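Local coordinates for protein SusD homolog (Bacteroides thetaiotaomicron VPI-5482, PDB 3IV0) that is of unknown function but, as a SusD-family protein of the Bacteroides outer membrane, probably binds glycans at the cell surface for uptake, at residues D317-K320 with E321-D325; I250-S253 with S254-F257; P338-K342 with K343-I347. All coordinates share one frame; numbering follows the deposited sequence.

Contact 1: D317-K320 with E321-D325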
loop_
_atom_site.group_PDB
_atom_site.type_symbol
_atom_site.label_atom_id
_atom_site.label_comp_id
_atom_site.label_asym_id
_atom_site.label_seq_id
_atom_site.Cartn_x
_atom_site.Cartn_y
_atom_site.Cartn_z
ATOM N N ASP A 317 11.173 20.057 -10.783
ATOM C CA ASP A 317 10.509 19.113 -9.867
ATOM C C ASP A 317 11.497 18.823 -8.751
ATOM O O ASP A 317 12.500 18.139 -8.978
ATOM C CB ASP A 317 10.161 17.829 -10.589
ATOM C CG ASP A 317 9.299 16.881 -9.764
ATOM O OD1 ASP A 317 9.395 16.935 -8.507
ATOM O OD2 ASP A 317 8.547 16.095 -10.361
ATOM N N ALA A 318 11.220 19.350 -7.570
ATOM C CA ALA A 318 12.134 19.221 -6.446
ATOM C C ALA A 318 12.360 17.761 -6.017
ATOM O O ALA A 318 13.354 17.455 -5.338
ATOM C CB ALA A 318 11.669 20.042 -5.311
ATOM N N ARG A 319 11.447 16.855 -6.382
ATOM C CA ARG A 319 11.665 15.460 -6.063
ATOM C C ARG A 319 12.915 14.937 -6.732
ATOM O O ARG A 319 13.561 14.010 -6.234
ATOM C CB ARG A 319 10.435 14.616 -6.445
ATOM C CG ARG A 319 9.207 14.944 -5.581
ATOM C CD ARG A 319 7.887 14.391 -6.128
ATOM N NE ARG A 319 7.509 15.083 -7.362
ATOM C CZ ARG A 319 6.288 15.156 -7.871
ATOM N NH1 ARG A 319 5.242 14.630 -7.235
ATOM N NH2 ARG A 319 6.077 15.759 -9.023
ATOM N N LYS A 320 13.278 15.519 -7.876
ATOM C CA LYS A 320 14.493 15.060 -8.553
ATOM C C LYS A 320 15.720 15.187 -7.655
ATOM O O LYS A 320 16.463 14.229 -7.491
ATOM C CB LYS A 320 14.718 15.835 -9.860
ATOM C CG LYS A 320 13.723 15.530 -10.930
ATOM C CD LYS A 320 14.139 16.106 -12.300
ATOM C CE LYS A 320 14.146 17.615 -12.328
ATOM N NZ LYS A 320 14.444 18.166 -13.714
ATOM N N GLU A 321 15.910 16.356 -7.078
ATOM C CA GLU A 321 17.065 16.655 -6.248
ATOM C C GLU A 321 16.962 16.026 -4.862
ATOM O O GLU A 321 17.970 15.636 -4.243
ATOM C CB GLU A 321 17.217 18.164 -6.090
ATOM C CG GLU A 321 17.715 18.920 -7.277
ATOM C CD GLU A 321 16.667 19.197 -8.350
ATOM O OE1 GLU A 321 15.453 19.237 -8.060
ATOM O OE2 GLU A 321 17.073 19.403 -9.527
ATOM N N LEU A 322 15.750 15.946 -4.330
ATOM C CA LEU A 322 15.620 15.549 -2.931
ATOM C C LEU A 322 15.445 14.066 -2.741
ATOM O O LEU A 322 15.740 13.567 -1.654
ATOM C CB LEU A 322 14.463 16.286 -2.269
ATOM C CG LEU A 322 14.647 17.780 -2.100
ATOM C CD1 LEU A 322 13.357 18.480 -1.738
ATOM C CD2 LEU A 322 15.701 18.090 -1.009
ATOM N N TRP A 323 14.949 13.375 -3.741
ATOM C CA TRP A 323 14.644 11.958 -3.586
ATOM C C TRP A 323 15.625 11.053 -4.288
ATOM O O TRP A 323 15.656 9.858 -4.016
ATOM C CB TRP A 323 13.232 11.654 -4.055
ATOM C CG TRP A 323 12.166 12.234 -3.198
ATOM C CD1 TRP A 323 12.322 12.891 -2.038
ATOM C CD2 TRP A 323 10.752 12.110 -3.417
ATOM N NE1 TRP A 323 11.087 13.249 -1.526
ATOM C CE2 TRP A 323 10.114 12.773 -2.361
ATOM C CE3 TRP A 323 9.977 11.533 -4.418
ATOM C CZ2 TRP A 323 8.729 12.835 -2.262
ATOM C CZ3 TRP A 323 8.602 11.582 -4.302
ATOM C CH2 TRP A 323 8.002 12.258 -3.254
ATOM N N PHE A 324 16.445 11.611 -5.182
ATOM C CA PHE A 324 17.381 10.821 -5.957
ATOM C C PHE A 324 18.770 11.426 -5.839
ATOM O O PHE A 324 18.926 12.613 -5.530
ATOM C CB PHE A 324 16.981 10.740 -7.438
ATOM C CG PHE A 324 15.637 10.135 -7.655
ATOM C CD1 PHE A 324 14.505 10.925 -7.601
ATOM C CD2 PHE A 324 15.510 8.788 -7.948
ATOM C CE1 PHE A 324 13.261 10.370 -7.772
ATOM C CE2 PHE A 324 14.231 8.220 -8.131
ATOM C CZ PHE A 324 13.127 9.026 -8.059
ATOM N N ASP A 325 19.780 10.601 -6.077
ATOM C CA ASP A 325 21.148 11.129 -6.215
ATOM C C ASP A 325 21.392 11.662 -7.637
ATOM O O ASP A 325 20.523 11.667 -8.514
ATOM C CB ASP A 325 22.164 10.076 -5.761
ATOM C CG ASP A 325 22.338 8.931 -6.751
ATOM O OD1 ASP A 325 21.906 9.001 -7.907
ATOM O OD2 ASP A 325 22.942 7.895 -6.354
HETATM O O HOH W 1 13.596 20.854 -9.520
HETATM O O HOH W 2 19.003 13.906 -8.628
#
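The short helix 318-323 is capped at its start by Asp317 and packed along one flank by Arg319 and Trp323, one turn apart, whose side chains run side by side. The aliphatic part of the arginine lies along the indole face: CG of Arg319 sits 3.6 Å from the centroid of the six-membered ring of Trp323, only 8° off its normal, a CH-pi contact. CD of Arg319 follows onto the outer rim, 3.4 Å from CZ3 of Trp323. A bend at chi3 (-69°) then turns the arginine head back toward the start of the helix, leaving its guanidinium plane 60° from the indole. There NE and NH2 of Arg319 each meet one oxygen of Asp317, NE donating to OD1 at 2.9 Å and NH2 to OD2 at 2.8 Å. OD1 also accepts the backbone N of Arg319, which approaches its anti side, well out of the carboxylate plane, at 3.0 Å, a capping bond. One carboxylate thus caps the helix and fixes the guanidinium's rotation, while NH1 of Arg319 forms salt bridges with Glu418 and Glu422 of helix 408-422. The remaining turn is held by backbone bonds from Leu322 N to Ala318 O and from Trp323 N to Arg319 O; that from Phe324 N to Lys320 O is weak. A water accepts from Asp317 N and donates to OE1 of Glu321 at 2.9 Å, bridging cap and first turn. Further along, the edge of the Phe324 ring is turned to the carbonyl oxygen of Lys320.

Contact 2: I250-S253 with S254-F257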
loop_
_atom_site.group_PDB
_atom_site.type_symbol
_atom_site.label_atom_id
_atom_site.label_comp_id
_atom_site.label_asym_id
_atom_site.label_seq_id
_atom_site.Cartn_x
_atom_site.Cartn_y
_atom_site.Cartn_z
ATOM N N ILE A 250 8.234 19.860 0.860
ATOM C CA ILE A 250 9.031 18.817 0.253
ATOM C C ILE A 250 10.400 18.658 0.893
ATOM O O ILE A 250 10.950 17.559 0.918
ATOM C CB ILE A 250 9.120 19.010 -1.282
ATOM C CG1 ILE A 250 9.593 17.723 -1.976
ATOM C CG2 ILE A 250 10.001 20.225 -1.632
ATOM C CD1 ILE A 250 8.549 16.563 -2.019
ATOM N N ASN A 251 10.978 19.740 1.392
ATOM C CA ASN A 251 12.253 19.612 2.107
ATOM C C ASN A 251 12.114 18.918 3.468
ATOM O O ASN A 251 13.128 18.580 4.084
ATOM C CB ASN A 251 12.917 20.965 2.299
ATOM C CG ASN A 251 11.963 21.985 2.839
ATOM O OD1 ASN A 251 11.081 22.445 2.114
ATOM N ND2 ASN A 251 12.093 22.328 4.107
ATOM N N ARG A 252 10.873 18.711 3.936
ATOM C CA ARG A 252 10.611 17.939 5.148
ATOM C C ARG A 252 10.133 16.543 4.812
ATOM O O ARG A 252 9.426 15.913 5.603
ATOM C CB ARG A 252 9.578 18.658 6.025
ATOM C CG ARG A 252 9.987 20.052 6.469
ATOM C CD ARG A 252 8.902 20.631 7.359
ATOM N NE ARG A 252 8.817 19.947 8.649
ATOM C CZ ARG A 252 7.688 19.682 9.305
ATOM N NH1 ARG A 252 6.502 20.032 8.832
ATOM N NH2 ARG A 252 7.763 19.070 10.486
ATOM N N SER A 253 10.509 16.043 3.641
ATOM C CA SER A 253 10.118 14.692 3.246
ATOM C C SER A 253 10.460 13.634 4.288
ATOM O O SER A 253 9.673 12.696 4.491
ATOM C CB SER A 253 10.827 14.276 1.948
ATOM O OG SER A 253 10.269 14.875 0.838
ATOM N N SER A 254 11.595 13.743 4.968
ATOM C CA SER A 254 11.988 12.727 5.939
ATOM C C SER A 254 10.993 12.655 7.089
ATOM O O SER A 254 10.840 11.600 7.712
ATOM C CB SER A 254 13.388 12.997 6.466
ATOM O OG SER A 254 13.434 14.110 7.321
ATOM N N VAL A 255 10.322 13.760 7.385
ATOM C CA VAL A 255 9.316 13.792 8.451
ATOM C C VAL A 255 8.048 13.013 8.040
ATOM O O VAL A 255 7.458 12.285 8.821
ATOM C CB VAL A 255 8.949 15.237 8.805
ATOM C CG1 VAL A 255 7.841 15.289 9.857
ATOM C CG2 VAL A 255 10.188 16.020 9.278
ATOM N N ILE A 256 7.670 13.111 6.770
ATOM C CA ILE A 256 6.598 12.262 6.236
ATOM C C ILE A 256 6.939 10.798 6.421
ATOM O O ILE A 256 6.168 10.006 6.976
ATOM C CB ILE A 256 6.309 12.505 4.743
ATOM C CG1 ILE A 256 6.023 13.972 4.445
ATOM C CG2 ILE A 256 5.156 11.582 4.292
ATOM C CD1 ILE A 256 5.937 14.309 2.928
ATOM N N PHE A 257 8.130 10.414 5.970
ATOM C CA PHE A 257 8.498 9.012 5.940
ATOM C C PHE A 257 8.973 8.415 7.252
ATOM O O PHE A 257 9.005 7.182 7.400
ATOM C CB PHE A 257 9.393 8.720 4.727
ATOM C CG PHE A 257 8.729 9.122 3.453
ATOM C CD1 PHE A 257 7.537 8.502 3.072
ATOM C CD2 PHE A 257 9.168 10.198 2.719
ATOM C CE1 PHE A 257 6.866 8.910 1.940
ATOM C CE2 PHE A 257 8.463 10.609 1.579
ATOM C CZ PHE A 257 7.301 9.968 1.235
HETATM O O HOH W 3 13.695 15.782 4.479
HETATM O O HOH W 4 13.373 16.924 7.126
#
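Phe257 folds its ring back over the first turn of helix 253-258, onto the carbonyl of Ser253. Phe257 CB lies 4.0 Å from Ser253 O; with CG beside the backbone N (chi1 -56°), the ring then leans toward that oxygen, and CD2 of Phe257 comes within 3.1 Å of Ser253 O. CE2 of Phe257 is already 3.8 Å from Ser253 O, while CZ leaves the turn and reaches CE of Lys343. On the other edge, CD1 packs on CE1 of Phe344 in an edge-to-face pair, and Ile256 CG2 lies over one face of the ring, toward its rim. Ser253 O accepts the backbone N of Phe257 at 3.1 Å, so one carbonyl both bonds the residue's amide and lies against its ring. Ser253 OG turns the opposite way along the chain, donating to Ile250 O at 2.8 Å, and also takes Trp323 NE1 of helix 318-323; Ile250 O accepts Ser253 N as well. A water accepts from Ser254 N and donates to Asn251 O, and Val255 N bonds to Arg252 O. Together these bonds make a helix N-terminus, with Arg252 at the N-cap position and a short 3-10 segment leading into the first alpha-helical turn.

Contact 3: P338-K342 with K343-I347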
loop_
_atom_site.group_PDB
_atom_site.type_symbol
_atom_site.label_atom_id
_atom_site.label_comp_id
_atom_site.label_asym_id
_atom_site.label_seq_id
_atom_site.Cartn_x
_atom_site.Cartn_y
_atom_site.Cartn_z
ATOM N N PRO A 338 27.128 2.660 -9.064
ATOM C CA PRO A 338 25.761 2.482 -8.561
ATOM C C PRO A 338 24.981 3.773 -8.416
ATOM O O PRO A 338 25.557 4.841 -8.365
ATOM C CB PRO A 338 25.996 1.870 -7.193
ATOM C CG PRO A 338 27.292 2.439 -6.746
ATOM C CD PRO A 338 28.128 2.483 -7.999
ATOM N N LYS A 339 23.659 3.667 -8.301
ATOM C CA LYS A 339 22.848 4.832 -7.994
ATOM C C LYS A 339 21.824 4.451 -6.931
ATOM O O LYS A 339 21.487 3.271 -6.797
ATOM C CB LYS A 339 22.154 5.389 -9.209
ATOM C CG LYS A 339 21.221 4.460 -9.887
ATOM C CD LYS A 339 20.698 5.162 -11.135
ATOM C CE LYS A 339 19.758 4.333 -11.926
ATOM N NZ LYS A 339 19.187 5.129 -13.087
ATOM N N GLU A 340 21.421 5.434 -6.155
ATOM C CA GLU A 340 20.528 5.168 -5.028
ATOM C C GLU A 340 19.411 6.169 -4.955
ATOM O O GLU A 340 19.468 7.253 -5.522
ATOM C CB GLU A 340 21.300 5.128 -3.724
ATOM C CG GLU A 340 22.040 6.386 -3.369
ATOM C CD GLU A 340 22.916 6.237 -2.136
ATOM O OE1 GLU A 340 22.857 5.185 -1.442
ATOM O OE2 GLU A 340 23.682 7.204 -1.859
ATOM N N ILE A 341 18.351 5.769 -4.245
ATOM C CA ILE A 341 17.203 6.617 -3.980
ATOM C C ILE A 341 17.220 6.976 -2.503
ATOM O O ILE A 341 17.313 6.070 -1.671
ATOM C CB ILE A 341 15.913 5.852 -4.333
ATOM C CG1 ILE A 341 15.880 5.629 -5.837
ATOM C CG2 ILE A 341 14.691 6.599 -3.830
ATOM C CD1 ILE A 341 14.750 4.697 -6.321
ATOM N N LYS A 342 17.162 8.258 -2.181
ATOM C CA LYS A 342 17.332 8.757 -0.830
ATOM C C LYS A 342 16.044 9.335 -0.200
ATOM O O LYS A 342 16.026 9.840 0.918
ATOM C CB LYS A 342 18.442 9.811 -0.802
ATOM C CG LYS A 342 18.143 11.027 -1.558
ATOM C CD LYS A 342 19.352 12.000 -1.477
ATOM C CE LYS A 342 19.105 13.264 -2.266
ATOM N NZ LYS A 342 20.296 14.147 -2.239
ATOM N N LYS A 343 14.952 9.143 -0.927
ATOM C CA LYS A 343 13.620 9.629 -0.539
ATOM C C LYS A 343 13.256 9.291 0.901
ATOM O O LYS A 343 12.708 10.109 1.595
ATOM C CB LYS A 343 12.568 8.997 -1.467
ATOM C CG LYS A 343 11.111 9.306 -1.114
ATOM C CD LYS A 343 10.164 8.780 -2.154
ATOM C CE LYS A 343 8.718 8.971 -1.703
ATOM N NZ LYS A 343 7.740 8.471 -2.703
ATOM N N PHE A 344 13.554 8.073 1.339
ATOM C CA PHE A 344 13.062 7.595 2.631
ATOM C C PHE A 344 14.077 7.674 3.757
ATOM O O PHE A 344 13.861 7.108 4.823
ATOM C CB PHE A 344 12.609 6.146 2.476
ATOM C CG PHE A 344 11.481 5.968 1.488
ATOM C CD1 PHE A 344 10.182 6.121 1.888
ATOM C CD2 PHE A 344 11.731 5.656 0.174
ATOM C CE1 PHE A 344 9.151 6.013 0.969
ATOM C CE2 PHE A 344 10.723 5.516 -0.750
ATOM C CZ PHE A 344 9.423 5.696 -0.359
ATOM N N TRP A 345 15.254 8.257 3.515
ATOM C CA TRP A 345 16.311 8.139 4.520
ATOM C C TRP A 345 15.928 8.705 5.877
ATOM O O TRP A 345 15.612 9.870 6.034
ATOM C CB TRP A 345 17.623 8.737 4.025
ATOM C CG TRP A 345 18.276 7.928 2.968
ATOM C CD1 TRP A 345 17.864 6.739 2.467
ATOM C CD2 TRP A 345 19.503 8.242 2.318
ATOM N NE1 TRP A 345 18.733 6.302 1.508
ATOM C CE2 TRP A 345 19.763 7.204 1.403
ATOM C CE3 TRP A 345 20.405 9.297 2.425
ATOM C CZ2 TRP A 345 20.896 7.202 0.568
ATOM C CZ3 TRP A 345 21.535 9.294 1.602
ATOM C CH2 TRP A 345 21.771 8.257 0.702
ATOM N N ASN A 346 15.971 7.804 6.837
ATOM C CA ASN A 346 15.866 8.043 8.269
ATOM C C ASN A 346 16.717 6.934 8.864
ATOM O O ASN A 346 16.259 5.850 9.225
ATOM C CB ASN A 346 14.430 7.949 8.739
ATOM C CG ASN A 346 13.715 9.282 8.653
ATOM O OD1 ASN A 346 14.178 10.269 9.251
ATOM N ND2 ASN A 346 12.634 9.344 7.871
ATOM N N ILE A 347 18.006 7.212 8.938
ATOM C CA ILE A 347 18.985 6.176 9.162
ATOM C C ILE A 347 19.142 5.884 10.659
ATOM O O ILE A 347 19.116 6.812 11.463
ATOM C CB ILE A 347 20.329 6.629 8.559
ATOM C CG1 ILE A 347 20.220 6.791 7.031
ATOM C CG2 ILE A 347 21.412 5.632 8.902
ATOM C CD1 ILE A 347 21.198 7.835 6.453
HETATM O O HOH W 5 15.275 5.930 0.247
#
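The extended backbone from Pro338 to Ile341 breaks at Lys342, where a type I beta turn spanning Lys342 to Trp345 turns the chain sharply. The turn is closed by a bond from Trp345 N to Lys342 O at 3.1 Å. A water spans the bend, accepting from Phe344 N and donating to Ile341 O at 2.8 Å. The turn brings the Trp345 indole back against the residues that precede it. Its six-membered ring lies under Lys342, whose CB is 3.5 Å from the ring centroid and 8° off the normal, a CH-pi contact over the centre of the face. CG of Lys342 lies between its backbone N and carbonyl carbon (chi1 65°), and the extended chain beyond carries the ammonium away from the turn. Ile341 CG2 and Lys343 CB lie alongside each other at 4.0 Å. The head of Lys343 leads off to a salt bridge with Glu426, and NE1 of Trp345 is hydrogen-bonded to Ser289 OG. Glu340 approaches the indole at its edge, its carboxylate plane turned 80° from the ring. Held from outside by Ser291 OG and Tyr290 N, that carboxylate places OE2 of Glu340 3.4 Å from CH2 of Trp345.

How the contacts relate
Along the chain the order is contact 2, contact 1, contact 3, and their centres lie only 11 to 13 Å apart. Each joins the other two directly. Trp323 NE1 reaches Ser253 OG at 3.0 Å, tying helix 318-323 to the start of helix 253-258. Trp323 O takes Lys342 N at 2.9 Å, and Asp325 OD2 meets Glu340 N, so segment 321-325 is bonded to the loop 338-347. Asn346 ND2 closes the triangle on Ser254 O. Two short helices and a loop distant in sequence thus come together on one side of the centre of this SusD-family chain.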